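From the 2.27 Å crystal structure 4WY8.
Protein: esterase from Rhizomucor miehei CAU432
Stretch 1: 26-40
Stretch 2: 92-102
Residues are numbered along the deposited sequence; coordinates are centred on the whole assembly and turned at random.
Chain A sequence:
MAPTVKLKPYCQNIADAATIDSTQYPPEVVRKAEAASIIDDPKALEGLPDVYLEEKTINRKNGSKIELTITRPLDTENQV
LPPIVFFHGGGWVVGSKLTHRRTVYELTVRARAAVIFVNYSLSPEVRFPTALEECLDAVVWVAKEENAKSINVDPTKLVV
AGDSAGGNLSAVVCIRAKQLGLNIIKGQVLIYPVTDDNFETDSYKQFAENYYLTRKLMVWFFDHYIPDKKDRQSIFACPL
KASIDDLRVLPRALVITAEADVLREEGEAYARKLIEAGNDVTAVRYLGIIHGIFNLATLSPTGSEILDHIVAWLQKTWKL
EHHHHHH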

# COMPACT_ATOMS: atom_id res chain seq x y z
N PRO A 26 -5.18 2.37 37.29
CA PRO A 26 -4.84 0.94 37.24
C PRO A 26 -5.37 0.27 35.96
O PRO A 26 -6.45 0.63 35.47
CB PRO A 26 -5.54 0.36 38.47
CG PRO A 26 -5.86 1.56 39.35
CD PRO A 26 -6.08 2.69 38.41
N PRO A 27 -4.60 -0.69 35.42
CA PRO A 27 -4.99 -1.36 34.17
C PRO A 27 -6.43 -1.93 34.11
O PRO A 27 -7.02 -1.79 33.03
CB PRO A 27 -3.94 -2.47 34.05
CG PRO A 27 -2.68 -1.80 34.63
CD PRO A 27 -3.21 -1.00 35.81
N GLU A 28 -6.95 -2.56 35.17
CA GLU A 28 -8.34 -3.07 35.13
C GLU A 28 -9.37 -1.94 34.89
O GLU A 28 -10.36 -2.11 34.14
CB GLU A 28 -8.67 -3.86 36.42
CG GLU A 28 -8.91 -3.03 37.69
CD GLU A 28 -7.69 -2.92 38.60
OE1 GLU A 28 -6.66 -3.56 38.28
OE2 GLU A 28 -7.75 -2.19 39.62
N VAL A 29 -9.09 -0.76 35.46
CA VAL A 29 -9.97 0.39 35.30
C VAL A 29 -9.93 0.91 33.86
O VAL A 29 -10.98 1.15 33.24
CB VAL A 29 -9.57 1.51 36.30
CG1 VAL A 29 -10.33 2.80 36.05
CG2 VAL A 29 -9.77 1.03 37.74
N VAL A 30 -8.73 1.02 33.32
CA VAL A 30 -8.51 1.42 31.94
C VAL A 30 -9.23 0.46 30.98
O VAL A 30 -9.92 0.91 30.06
CB VAL A 30 -6.99 1.46 31.61
CG1 VAL A 30 -6.74 1.99 30.18
CG2 VAL A 30 -6.28 2.34 32.61
N ARG A 31 -9.08 -0.85 31.20
CA ARG A 31 -9.74 -1.86 30.36
C ARG A 31 -11.26 -1.76 30.40
O ARG A 31 -11.92 -1.88 29.35
CB ARG A 31 -9.31 -3.27 30.79
CG ARG A 31 -7.80 -3.51 30.70
CD ARG A 31 -7.43 -4.90 31.23
NE ARG A 31 -5.98 -5.08 31.28
CZ ARG A 31 -5.33 -5.60 32.31
NH1 ARG A 31 -5.99 -6.00 33.38
NH2 ARG A 31 -4.01 -5.71 32.27
N LYS A 32 -11.81 -1.53 31.60
CA LYS A 32 -13.26 -1.38 31.72
C LYS A 32 -13.76 -0.11 31.00
O LYS A 32 -14.78 -0.14 30.31
CB LYS A 32 -13.68 -1.39 33.20
CG LYS A 32 -13.83 -2.81 33.78
CD LYS A 32 -14.37 -2.83 35.23
CE LYS A 32 -15.86 -2.48 35.32
NZ LYS A 32 -16.77 -3.63 34.98
N ALA A 33 -13.01 0.98 31.14
CA ALA A 33 -13.35 2.22 30.44
C ALA A 33 -13.29 2.03 28.92
O ALA A 33 -14.14 2.54 28.18
CB ALA A 33 -12.39 3.34 30.86
N GLU A 34 -12.30 1.27 28.46
CA GLU A 34 -12.13 0.96 27.04
C GLU A 34 -13.32 0.18 26.49
O GLU A 34 -13.94 0.55 25.46
CB GLU A 34 -10.82 0.18 26.86
CG GLU A 34 -10.51 -0.24 25.45
CD GLU A 34 -9.14 -0.92 25.30
OE1 GLU A 34 -8.91 -1.94 26.00
OE2 GLU A 34 -8.33 -0.45 24.46
N ALA A 35 -13.67 -0.88 27.22
CA ALA A 35 -14.83 -1.68 26.87
C ALA A 35 -16.08 -0.81 26.77
O ALA A 35 -16.86 -0.91 25.80
CB ALA A 35 -15.04 -2.81 27.89
N ALA A 36 -16.25 0.06 27.77
CA ALA A 36 -17.41 0.95 27.77
C ALA A 36 -17.42 1.88 26.57
O ALA A 36 -18.45 2.08 25.95
CB ALA A 36 -17.46 1.77 29.06
N SER A 37 -16.25 2.41 26.21
CA SER A 37 -16.14 3.30 25.06
C SER A 37 -16.51 2.58 23.77
O SER A 37 -16.97 3.20 22.82
CB SER A 37 -14.73 3.87 24.96
OG SER A 37 -13.81 2.88 24.51
N ILE A 38 -16.26 1.27 23.70
CA ILE A 38 -16.76 0.57 22.52
C ILE A 38 -18.29 0.33 22.58
O ILE A 38 -19.02 0.65 21.63
CB ILE A 38 -16.05 -0.79 22.32
CG1 ILE A 38 -14.53 -0.62 22.25
CG2 ILE A 38 -16.57 -1.45 21.06
CD1 ILE A 38 -14.04 0.17 21.03
N ILE A 39 -18.77 -0.22 23.69
CA ILE A 39 -20.19 -0.57 23.79
C ILE A 39 -21.10 0.66 23.67
O ILE A 39 -22.18 0.60 23.07
CB ILE A 39 -20.50 -1.31 25.12
CG1 ILE A 39 -19.68 -2.60 25.20
CG2 ILE A 39 -21.98 -1.64 25.22
CD1 ILE A 39 -19.56 -3.16 26.60
N ASP A 40 -20.65 1.78 24.22
CA ASP A 40 -21.41 3.04 24.22
C ASP A 40 -21.25 3.89 22.96
O ASP A 40 -21.86 4.95 22.85
CB ASP A 40 -21.02 3.89 25.43
CG ASP A 40 -21.27 3.18 26.74
OD1 ASP A 40 -22.24 2.38 26.81
OD2 ASP A 40 -20.50 3.41 27.70
N TRP A 92 0.22 -4.44 25.20
CA TRP A 92 0.32 -5.64 26.05
C TRP A 92 -0.48 -5.50 27.35
O TRP A 92 -0.38 -6.36 28.23
CB TRP A 92 1.78 -5.98 26.41
CG TRP A 92 2.72 -6.13 25.25
CD1 TRP A 92 2.78 -7.17 24.37
CD2 TRP A 92 3.78 -5.23 24.88
NE1 TRP A 92 3.79 -6.97 23.46
CE2 TRP A 92 4.42 -5.78 23.75
CE3 TRP A 92 4.24 -4.00 25.38
CZ2 TRP A 92 5.49 -5.15 23.12
CZ3 TRP A 92 5.31 -3.38 24.75
CH2 TRP A 92 5.92 -3.95 23.63
N VAL A 93 -1.26 -4.44 27.47
CA VAL A 93 -1.92 -4.13 28.74
C VAL A 93 -3.44 -4.06 28.59
O VAL A 93 -4.19 -4.51 29.47
CB VAL A 93 -1.39 -2.81 29.32
CG1 VAL A 93 -2.11 -2.45 30.61
CG2 VAL A 93 0.15 -2.90 29.56
N VAL A 94 -3.89 -3.52 27.46
CA VAL A 94 -5.31 -3.42 27.16
C VAL A 94 -5.64 -4.05 25.79
O VAL A 94 -4.78 -4.69 25.16
CB VAL A 94 -5.76 -1.94 27.19
CG1 VAL A 94 -5.30 -1.29 28.50
CG2 VAL A 94 -5.15 -1.19 26.01
N GLY A 95 -6.85 -3.83 25.29
CA GLY A 95 -7.26 -4.43 24.03
C GLY A 95 -7.99 -5.73 24.25
O GLY A 95 -7.79 -6.42 25.27
N SER A 96 -8.89 -6.06 23.33
CA SER A 96 -9.73 -7.25 23.48
C SER A 96 -10.36 -7.60 22.15
O SER A 96 -10.23 -6.87 21.18
CB SER A 96 -10.83 -7.02 24.50
OG SER A 96 -11.81 -6.15 23.95
N LYS A 97 -11.12 -8.68 22.14
CA LYS A 97 -11.92 -9.02 20.98
C LYS A 97 -12.97 -7.96 20.65
O LYS A 97 -13.41 -7.85 19.50
CB LYS A 97 -12.58 -10.37 21.18
CG LYS A 97 -13.33 -10.53 22.49
CD LYS A 97 -13.69 -12.03 22.60
CE LYS A 97 -14.05 -12.45 24.01
NZ LYS A 97 -14.01 -13.94 24.12
N LEU A 98 -13.29 -7.14 21.65
CA LEU A 98 -14.28 -6.08 21.47
C LEU A 98 -13.64 -4.85 20.82
O LEU A 98 -14.19 -4.29 19.86
CB LEU A 98 -14.91 -5.72 22.84
CG LEU A 98 -16.06 -4.70 22.92
CD1 LEU A 98 -17.29 -5.11 22.09
CD2 LEU A 98 -16.45 -4.42 24.40
N THR A 99 -12.47 -4.44 21.29
CA THR A 99 -11.83 -3.28 20.68
C THR A 99 -11.47 -3.56 19.23
O THR A 99 -11.48 -2.65 18.38
CB THR A 99 -10.57 -2.86 21.43
OG1 THR A 99 -9.62 -3.93 21.44
CG2 THR A 99 -10.92 -2.48 22.86
N HIS A 100 -11.18 -4.82 18.92
CA HIS A 100 -10.73 -5.15 17.57
C HIS A 100 -11.80 -5.86 16.77
O HIS A 100 -11.52 -6.40 15.70
CB HIS A 100 -9.46 -5.99 17.61
CG HIS A 100 -8.25 -5.23 18.08
ND1 HIS A 100 -8.13 -4.74 19.36
CD2 HIS A 100 -7.15 -4.83 17.40
CE1 HIS A 100 -6.98 -4.09 19.47
NE2 HIS A 100 -6.37 -4.12 18.29
N ARG A 101 -13.02 -5.86 17.31
CA ARG A 101 -14.13 -6.50 16.64
C ARG A 101 -14.31 -5.97 15.22
O ARG A 101 -14.53 -6.73 14.28
CB ARG A 101 -15.43 -6.31 17.43
CG ARG A 101 -16.65 -6.83 16.67
CD ARG A 101 -17.92 -6.67 17.49
NE ARG A 101 -18.18 -5.26 17.76
CZ ARG A 101 -19.06 -4.82 18.66
NH1 ARG A 101 -19.76 -5.68 19.38
NH2 ARG A 101 -19.23 -3.52 18.82
N ARG A 102 -14.28 -4.65 15.08
CA ARG A 102 -14.50 -4.06 13.76
C ARG A 102 -13.45 -4.57 12.76
O ARG A 102 -13.77 -5.13 11.70
CB ARG A 102 -14.48 -2.53 13.89
CG ARG A 102 -14.48 -1.77 12.56
CD ARG A 102 -15.82 -1.79 11.88
NE ARG A 102 -16.83 -1.13 12.72
CZ ARG A 102 -18.09 -0.91 12.36
NH1 ARG A 102 -18.52 -1.27 11.16
NH2 ARG A 102 -18.91 -0.30 13.19

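Stretch 1 is an α-helix that begins right after Pro26, its N-cap residue, and stretch 2 is an irregular segment that runs alongside it before entering a helix of its own at Arg101. The two segments advance in the same sense: Pro27 lies nearest Val93, Arg31 nearest Val94, Ala35 nearest Leu98 and Ile38 nearest Thr99, with CA–CA separations of 5.7 to 7.0 Å. Together they bury 539 Å². Most of the helix backbone is paired internally, as in Arg31 N to Pro27 O (2.9 Å) and Ile38 N to Glu34 O (3.0 Å). The hydrogen bonds to stretch 2 come from side chains and meet the backbone of the loop.

Two such links are central, and they have opposite polarity. Arg31 supplies donors. Its CA-to-CB bond points sideways, but the extended side chain brings the guanidinium to the loop, where NE donates to Val93 O at 2.6 Å with an N-H...O angle of 162°. A second, weak bond runs from Arg31 NH2 to the same Val93 O (3.1 Å, 132°). The carbonyl lies at the edge of the guanidinium, near its plane, as suits N-H groups that radiate in that plane. NH1 and NH2 are also hydrogen-bonded elsewhere in the structure. Glu34, one helical turn on, supplies the acceptor: Gly95 N donates to Glu34 OE1 at 2.9 Å and 156°. Thus a carbonyl and an amide of the loop, flanking Val94, are both satisfied by the helix. Gly95 has phi/psi of 95/151, where a CB would be jammed against the preceding carbonyl oxygen.

Van der Waals contacts, most of them apolar, accompany these bonds. Pro27 CB meets Val93 CG1 at 3.9 Å, and Val30 CG1 meets Val94 CG1 at 4.0 Å. The aliphatic part of Arg31 also contributes, its CG lying 4.0 Å from Val94 CG1. The carboxylate of Glu34 reaches Thr99 as well, with CD 3.4 Å from the methyl CG2. Farther along, Leu98 points toward the helix and packs on three residues: its CD2 is 4.1 Å from Ala35 CB and 3.8 Å from Ile39 CG1, while its CG is 3.8 Å from Ile38 CG2. The buried Ile38 also places CG1 4.1 Å from both CG2 and CA of Thr99, and its CG2 lies 4.0 Å from Arg101 NH2.

Ser96 and Thr99 use their hydroxyls within the loop. Ser96 OG accepts from Leu98 N (2.9 Å) and Thr99 N (3.2 Å), while Ser96 N donates back to Thr99 OG1 (2.9 Å). This reciprocal pairing ties together the segment that carries Leu98 and Thr99. Thr99 OG1 is also hydrogen-bonded to His100 ND1 at 2.7 Å, and His100 NE2 is satisfied elsewhere in the structure. The Thr99 hydroxyl is thus engaged within stretch 2, while its methyl CG2 meets Glu34. On the helix, Ser37 OG likewise bonds locally, donating to Glu34 O at 2.5 Å.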